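Local coordinates for Ufm1-specific protease (Caenorhabditis elegans, PDB 5EJJ), which is a thiol protease that cleaves the peptide bond at the C-terminal glycine of the ubiquitin-like modifier ufm-1, releasing it from target proteins, at residues L50-F64 with N317-P329. Residues are numbered along the deposited sequence; the frame is centred on the assembly and turned at random.
Sequences LFAYAEDLTESNRQF and NYRIRLHKLFNLP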
loop_
_atom_site.group_PDB
_atom_site.type_symbol
_atom_site.label_atom_id
_atom_site.label_comp_id
_atom_site.label_asym_id
_atom_site.label_seq_id
_atom_site.Cartn_x
_atom_site.Cartn_y
_atom_site.Cartn_z
ATOM N N LEU A 50 16.876 -3.448 -4.434
ATOM C CA LEU A 50 16.915 -3.734 -3.005
ATOM C C LEU A 50 18.336 -3.817 -2.450
ATOM O O LEU A 50 19.128 -4.668 -2.854
ATOM C CB LEU A 50 16.116 -4.982 -2.683
ATOM C CG LEU A 50 14.620 -4.784 -2.922
ATOM C CD1 LEU A 50 13.841 -6.095 -2.692
ATOM C CD2 LEU A 50 14.066 -3.626 -2.066
ATOM N N PHE A 51 18.650 -2.907 -1.530
ATOM C CA PHE A 51 19.971 -2.854 -0.923
ATOM C C PHE A 51 20.045 -3.748 0.317
ATOM O O PHE A 51 19.041 -3.958 1.018
ATOM C CB PHE A 51 20.322 -1.409 -0.564
ATOM C CG PHE A 51 20.474 -0.518 -1.748
ATOM C CD1 PHE A 51 19.418 0.257 -2.184
ATOM C CD2 PHE A 51 21.665 -0.461 -2.440
ATOM C CE1 PHE A 51 19.552 1.089 -3.293
ATOM C CE2 PHE A 51 21.808 0.363 -3.564
ATOM C CZ PHE A 51 20.752 1.135 -3.990
ATOM N N ALA A 52 21.240 -4.267 0.584
ATOM C CA ALA A 52 21.477 -5.122 1.745
ATOM C C ALA A 52 22.942 -5.107 2.185
ATOM O O ALA A 52 23.856 -5.041 1.344
ATOM C CB ALA A 52 21.056 -6.540 1.444
ATOM N N TYR A 53 23.154 -5.175 3.505
ATOM C CA TYR A 53 24.484 -5.385 4.070
ATOM C C TYR A 53 24.943 -6.812 3.766
ATOM O O TYR A 53 24.123 -7.684 3.486
ATOM C CB TYR A 53 24.469 -5.145 5.572
ATOM C CG TYR A 53 24.118 -3.734 5.985
ATOM C CD1 TYR A 53 22.813 -3.380 6.259
ATOM C CD2 TYR A 53 25.098 -2.759 6.118
ATOM C CE1 TYR A 53 22.484 -2.092 6.657
ATOM C CE2 TYR A 53 24.781 -1.466 6.508
ATOM C CZ TYR A 53 23.470 -1.139 6.781
ATOM O OH TYR A 53 23.134 0.143 7.180
ATOM N N ALA A 54 26.248 -7.054 3.830
ATOM C CA ALA A 54 26.813 -8.303 3.324
ATOM C C ALA A 54 26.251 -9.572 3.955
ATOM O O ALA A 54 26.233 -10.616 3.291
ATOM C CB ALA A 54 28.322 -8.279 3.415
ATOM N N GLU A 55 25.796 -9.493 5.212
ATOM C CA GLU A 55 25.157 -10.651 5.856
ATOM C C GLU A 55 24.023 -11.145 4.977
ATOM O O GLU A 55 23.926 -12.337 4.674
ATOM C CB GLU A 55 24.548 -10.325 7.223
ATOM C CG GLU A 55 25.438 -9.599 8.175
ATOM C CD GLU A 55 25.135 -8.117 8.204
ATOM O OE1 GLU A 55 25.839 -7.360 7.485
ATOM O OE2 GLU A 55 24.190 -7.715 8.935
ATOM N N ASP A 56 23.178 -10.207 4.557
ATOM C CA ASP A 56 21.927 -10.538 3.900
ATOM C C ASP A 56 22.046 -10.767 2.405
ATOM O O ASP A 56 21.041 -11.010 1.745
ATOM C CB ASP A 56 20.894 -9.458 4.193
ATOM C CG ASP A 56 20.818 -9.108 5.679
ATOM O OD1 ASP A 56 20.235 -9.907 6.461
ATOM O OD2 ASP A 56 21.338 -8.029 6.059
ATOM N N LEU A 57 23.260 -10.714 1.862
ATOM C CA LEU A 57 23.446 -11.029 0.444
ATOM C C LEU A 57 23.549 -12.530 0.189
ATOM O O LEU A 57 24.243 -12.965 -0.737
ATOM C CB LEU A 57 24.654 -10.311 -0.143
ATOM C CG LEU A 57 24.478 -8.796 -0.161
ATOM C CD1 LEU A 57 25.774 -8.106 -0.523
ATOM C CD2 LEU A 57 23.379 -8.386 -1.125
ATOM N N THR A 58 22.840 -13.300 1.018
ATOM C CA THR A 58 22.734 -14.749 0.905
ATOM C C THR A 58 21.734 -15.161 -0.167
ATOM O O THR A 58 20.725 -14.496 -0.371
ATOM C CB THR A 58 22.221 -15.350 2.223
ATOM O OG1 THR A 58 20.981 -14.734 2.584
ATOM C CG2 THR A 58 23.209 -15.122 3.343
ATOM N N GLU A 59 22.007 -16.279 -0.828
ATOM C CA GLU A 59 21.040 -16.911 -1.724
ATOM C C GLU A 59 19.699 -17.170 -1.047
ATOM O O GLU A 59 18.662 -17.180 -1.704
ATOM C CB GLU A 59 21.588 -18.230 -2.262
ATOM C CG GLU A 59 21.701 -18.282 -3.771
ATOM C CD GLU A 59 20.410 -18.738 -4.443
ATOM O OE1 GLU A 59 19.980 -19.886 -4.183
ATOM O OE2 GLU A 59 19.830 -17.952 -5.231
ATOM N N SER A 60 19.721 -17.389 0.264
ATOM C CA SER A 60 18.481 -17.626 1.020
ATOM C C SER A 60 17.574 -16.406 0.998
ATOM O O SER A 60 16.359 -16.532 0.809
ATOM C CB SER A 60 18.771 -18.014 2.475
ATOM O OG SER A 60 19.827 -18.957 2.541
ATOM N N ASN A 61 18.168 -15.229 1.195
ATOM C CA ASN A 61 17.395 -13.995 1.186
ATOM C C ASN A 61 17.007 -13.576 -0.221
ATOM O O ASN A 61 15.969 -12.962 -0.406
ATOM C CB ASN A 61 18.099 -12.859 1.948
ATOM C CG ASN A 61 17.904 -12.965 3.471
ATOM O OD1 ASN A 61 16.940 -13.583 3.936
ATOM N ND2 ASN A 61 18.819 -12.367 4.250
ATOM N N ARG A 62 17.815 -13.925 -1.212
ATOM C CA ARG A 62 17.466 -13.578 -2.576
ATOM C C ARG A 62 16.159 -14.263 -2.905
ATOM O O ARG A 62 15.236 -13.652 -3.423
ATOM C CB ARG A 62 18.552 -13.995 -3.567
ATOM C CG ARG A 62 18.419 -13.335 -4.930
ATOM C CD ARG A 62 19.159 -14.088 -6.062
ATOM N NE ARG A 62 18.859 -15.532 -6.137
ATOM C CZ ARG A 62 17.662 -16.081 -6.406
ATOM N NH1 ARG A 62 16.578 -15.338 -6.629
ATOM N NH2 ARG A 62 17.543 -17.405 -6.439
ATOM N N GLN A 63 16.076 -15.543 -2.575
ATOM C CA GLN A 63 14.868 -16.314 -2.815
ATOM C C GLN A 63 13.695 -15.818 -1.989
ATOM O O GLN A 63 12.549 -15.911 -2.424
ATOM C CB GLN A 63 15.094 -17.781 -2.485
ATOM C CG GLN A 63 16.147 -18.467 -3.315
ATOM C CD GLN A 63 16.393 -19.880 -2.837
ATOM O OE1 GLN A 63 15.672 -20.393 -1.969
ATOM N NE2 GLN A 63 17.414 -20.521 -3.395
ATOM N N PHE A 64 13.952 -15.322 -0.785
ATOM C CA PHE A 64 12.842 -14.753 -0.031
ATOM C C PHE A 64 12.297 -13.499 -0.711
ATOM O O PHE A 64 11.085 -13.324 -0.819
ATOM C CB PHE A 64 13.192 -14.436 1.413
ATOM C CG PHE A 64 12.022 -13.916 2.182
ATOM C CD1 PHE A 64 11.016 -14.785 2.618
ATOM C CD2 PHE A 64 11.884 -12.552 2.423
ATOM C CE1 PHE A 64 9.919 -14.312 3.313
ATOM C CE2 PHE A 64 10.791 -12.063 3.117
ATOM C CZ PHE A 64 9.806 -12.940 3.565
ATOM N N ASN A 317 9.328 -7.845 15.533
ATOM C CA ASN A 317 10.721 -8.021 15.124
ATOM C C ASN A 317 10.841 -8.442 13.668
ATOM O O ASN A 317 11.851 -8.155 12.997
ATOM C CB ASN A 317 11.409 -9.063 16.006
ATOM C CG ASN A 317 11.845 -8.507 17.338
ATOM O OD1 ASN A 317 11.442 -7.406 17.731
ATOM N ND2 ASN A 317 12.679 -9.267 18.046
ATOM N N TYR A 318 9.803 -9.144 13.207
ATOM C CA TYR A 318 9.701 -9.646 11.847
ATOM C C TYR A 318 9.370 -8.478 10.935
ATOM O O TYR A 318 9.981 -8.296 9.869
ATOM C CB TYR A 318 8.573 -10.651 11.787
ATOM C CG TYR A 318 8.417 -11.363 10.469
ATOM C CD1 TYR A 318 9.347 -12.327 10.060
ATOM C CD2 TYR A 318 7.324 -11.102 9.650
ATOM C CE1 TYR A 318 9.202 -12.999 8.864
ATOM C CE2 TYR A 318 7.163 -11.767 8.452
ATOM C CZ TYR A 318 8.104 -12.723 8.063
ATOM O OH TYR A 318 7.942 -13.383 6.853
ATOM N N ARG A 319 8.390 -7.690 11.367
ATOM C CA ARG A 319 8.070 -6.462 10.685
ATOM C C ARG A 319 9.328 -5.608 10.514
ATOM O O ARG A 319 9.609 -5.112 9.425
ATOM C CB ARG A 319 6.963 -5.723 11.417
ATOM C CG ARG A 319 5.645 -5.832 10.704
ATOM C CD ARG A 319 4.487 -5.947 11.662
ATOM N NE ARG A 319 4.471 -4.846 12.608
ATOM C CZ ARG A 319 4.282 -4.977 13.918
ATOM N NH1 ARG A 319 4.089 -6.181 14.459
ATOM N NH2 ARG A 319 4.287 -3.889 14.691
ATOM N N ILE A 320 10.117 -5.467 11.569
ATOM C CA ILE A 320 11.351 -4.691 11.460
ATOM C C ILE A 320 12.317 -5.341 10.469
ATOM O O ILE A 320 12.901 -4.675 9.617
ATOM C CB ILE A 320 12.007 -4.475 12.848
ATOM C CG1 ILE A 320 11.312 -3.329 13.565
ATOM C CG2 ILE A 320 13.496 -4.168 12.721
ATOM C CD1 ILE A 320 11.090 -3.607 14.993
ATOM N N ARG A 321 12.467 -6.652 10.578
ATOM C CA ARG A 321 13.350 -7.381 9.689
ATOM C C ARG A 321 12.910 -7.143 8.260
ATOM O O ARG A 321 13.721 -6.821 7.385
ATOM C CB ARG A 321 13.300 -8.865 10.028
ATOM C CG ARG A 321 13.881 -9.785 8.979
ATOM C CD ARG A 321 15.353 -10.077 9.208
ATOM N NE ARG A 321 15.772 -11.259 8.447
ATOM C CZ ARG A 321 16.927 -11.354 7.785
ATOM N NH1 ARG A 321 17.790 -10.333 7.790
ATOM N NH2 ARG A 321 17.217 -12.469 7.113
ATOM N N LEU A 322 11.607 -7.273 8.040
ATOM C CA LEU A 322 11.045 -7.090 6.717
ATOM C C LEU A 322 11.292 -5.689 6.165
ATOM O O LEU A 322 11.609 -5.557 4.989
ATOM C CB LEU A 322 9.562 -7.443 6.697
ATOM C CG LEU A 322 9.191 -8.927 6.673
ATOM C CD1 LEU A 322 7.860 -9.071 6.036
ATOM C CD2 LEU A 322 10.181 -9.745 5.905
ATOM N N HIS A 323 11.163 -4.657 7.006
ATOM C CA HIS A 323 11.497 -3.281 6.616
ATOM C C HIS A 323 12.924 -3.174 6.054
ATOM O O HIS A 323 13.173 -2.518 5.031
ATOM C CB HIS A 323 11.342 -2.322 7.795
ATOM C CG HIS A 323 9.949 -1.806 7.987
ATOM N ND1 HIS A 323 8.889 -2.619 8.329
ATOM C CD2 HIS A 323 9.444 -0.552 7.902
ATOM C CE1 HIS A 323 7.789 -1.893 8.439
ATOM N NE2 HIS A 323 8.100 -0.635 8.186
ATOM N N LYS A 324 13.867 -3.831 6.712
ATOM C CA LYS A 324 15.246 -3.816 6.238
ATOM C C LYS A 324 15.408 -4.574 4.921
ATOM O O LYS A 324 16.193 -4.177 4.053
ATOM C CB LYS A 324 16.188 -4.396 7.311
ATOM C CG LYS A 324 16.484 -3.427 8.436
ATOM C CD LYS A 324 17.211 -4.084 9.592
ATOM C CE LYS A 324 16.931 -3.326 10.900
ATOM N NZ LYS A 324 17.518 -4.007 12.092
ATOM N N LEU A 325 14.684 -5.681 4.785
ATOM C CA LEU A 325 14.851 -6.536 3.626
ATOM C C LEU A 325 14.287 -5.872 2.386
ATOM O O LEU A 325 14.901 -5.928 1.306
ATOM C CB LEU A 325 14.186 -7.878 3.852
ATOM C CG LEU A 325 14.929 -8.822 4.786
ATOM C CD1 LEU A 325 14.091 -10.079 5.004
ATOM C CD2 LEU A 325 16.283 -9.169 4.197
ATOM N N PHE A 326 13.135 -5.222 2.552
ATOM C CA PHE A 326 12.458 -4.557 1.449
ATOM C C PHE A 326 12.724 -3.055 1.371
ATOM O O PHE A 326 12.006 -2.328 0.679
ATOM C CB PHE A 326 10.967 -4.850 1.504
ATOM C CG PHE A 326 10.658 -6.275 1.236
ATOM C CD1 PHE A 326 10.125 -7.085 2.223
ATOM C CD2 PHE A 326 10.971 -6.832 0.004
ATOM C CE1 PHE A 326 9.886 -8.405 1.973
ATOM C CE2 PHE A 326 10.731 -8.145 -0.251
ATOM C CZ PHE A 326 10.197 -8.935 0.724
ATOM N N ASN A 327 13.774 -2.614 2.065
ATOM C CA ASN A 327 14.182 -1.213 2.139
ATOM C C ASN A 327 13.004 -0.295 2.403
ATOM O O ASN A 327 12.873 0.745 1.753
ATOM C CB ASN A 327 14.907 -0.762 0.878
ATOM C CG ASN A 327 16.192 -1.521 0.631
ATOM O OD1 ASN A 327 16.816 -1.376 -0.420
ATOM N ND2 ASN A 327 16.592 -2.346 1.582
ATOM N N LEU A 328 12.130 -0.691 3.323
ATOM C CA LEU A 328 11.050 0.182 3.736
ATOM C C LEU A 328 11.604 1.226 4.703
ATOM O O LEU A 328 12.706 1.057 5.235
ATOM C CB LEU A 328 9.947 -0.630 4.386
ATOM C CG LEU A 328 9.438 -1.748 3.488
ATOM C CD1 LEU A 328 8.283 -2.511 4.155
ATOM C CD2 LEU A 328 9.025 -1.178 2.158
ATOM N N PRO A 329 10.862 2.325 4.920
ATOM C CA PRO A 329 11.369 3.381 5.806
ATOM C C PRO A 329 10.992 3.110 7.258
ATOM O O PRO A 329 9.921 2.546 7.504
ATOM C CB PRO A 329 10.653 4.626 5.291
ATOM C CG PRO A 329 9.330 4.110 4.771
ATOM C CD PRO A 329 9.571 2.690 4.300
#
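The side-chain amide of Asn-327 pairs with the backbone of Phe-51. Its OD1 accepts from Phe-51 N at 2.6 Å, in the carbonyl plane and on a lone pair. Its ND2 donates to Phe-51 O at 3.0 Å in a nearly straight bond (174°). One amide thus serves both backbone polar groups of Phe-51, and the two bonds set which way the amide is turned. An alanine in place of Asn-327 would probably leave Phe-51 N and O without these mates. Nearby, Leu-50 CD1 lies 4.0 Å from Phe-326 CD2. Phe-64 CG stands anti to its backbone N (chi1 -177°), which carries the ring toward helix 312-325. There CE2 meets Leu-322 CD2 at 3.7 Å and Phe-326 CE1 at 3.9 Å. Arg-321 NH1 forms a salt bridge with Asp-56 OD1 (2.8 Å), approaching from above the carboxylate plane. Thr-58 N-caps helix 59-68, accepting from Asn-61 N through OG1. Further out, Phe-326 touches Leu-302 and Leu-304, and Phe-51 meets Tyr-15 edge-to-face. Strand 45-53 is outermost in its sheet, and Asn-327 pairs with its edge in place of a further strand. This is consistent with an interface between the N-terminal MPN domain and the UfSP2 N-terminal family region.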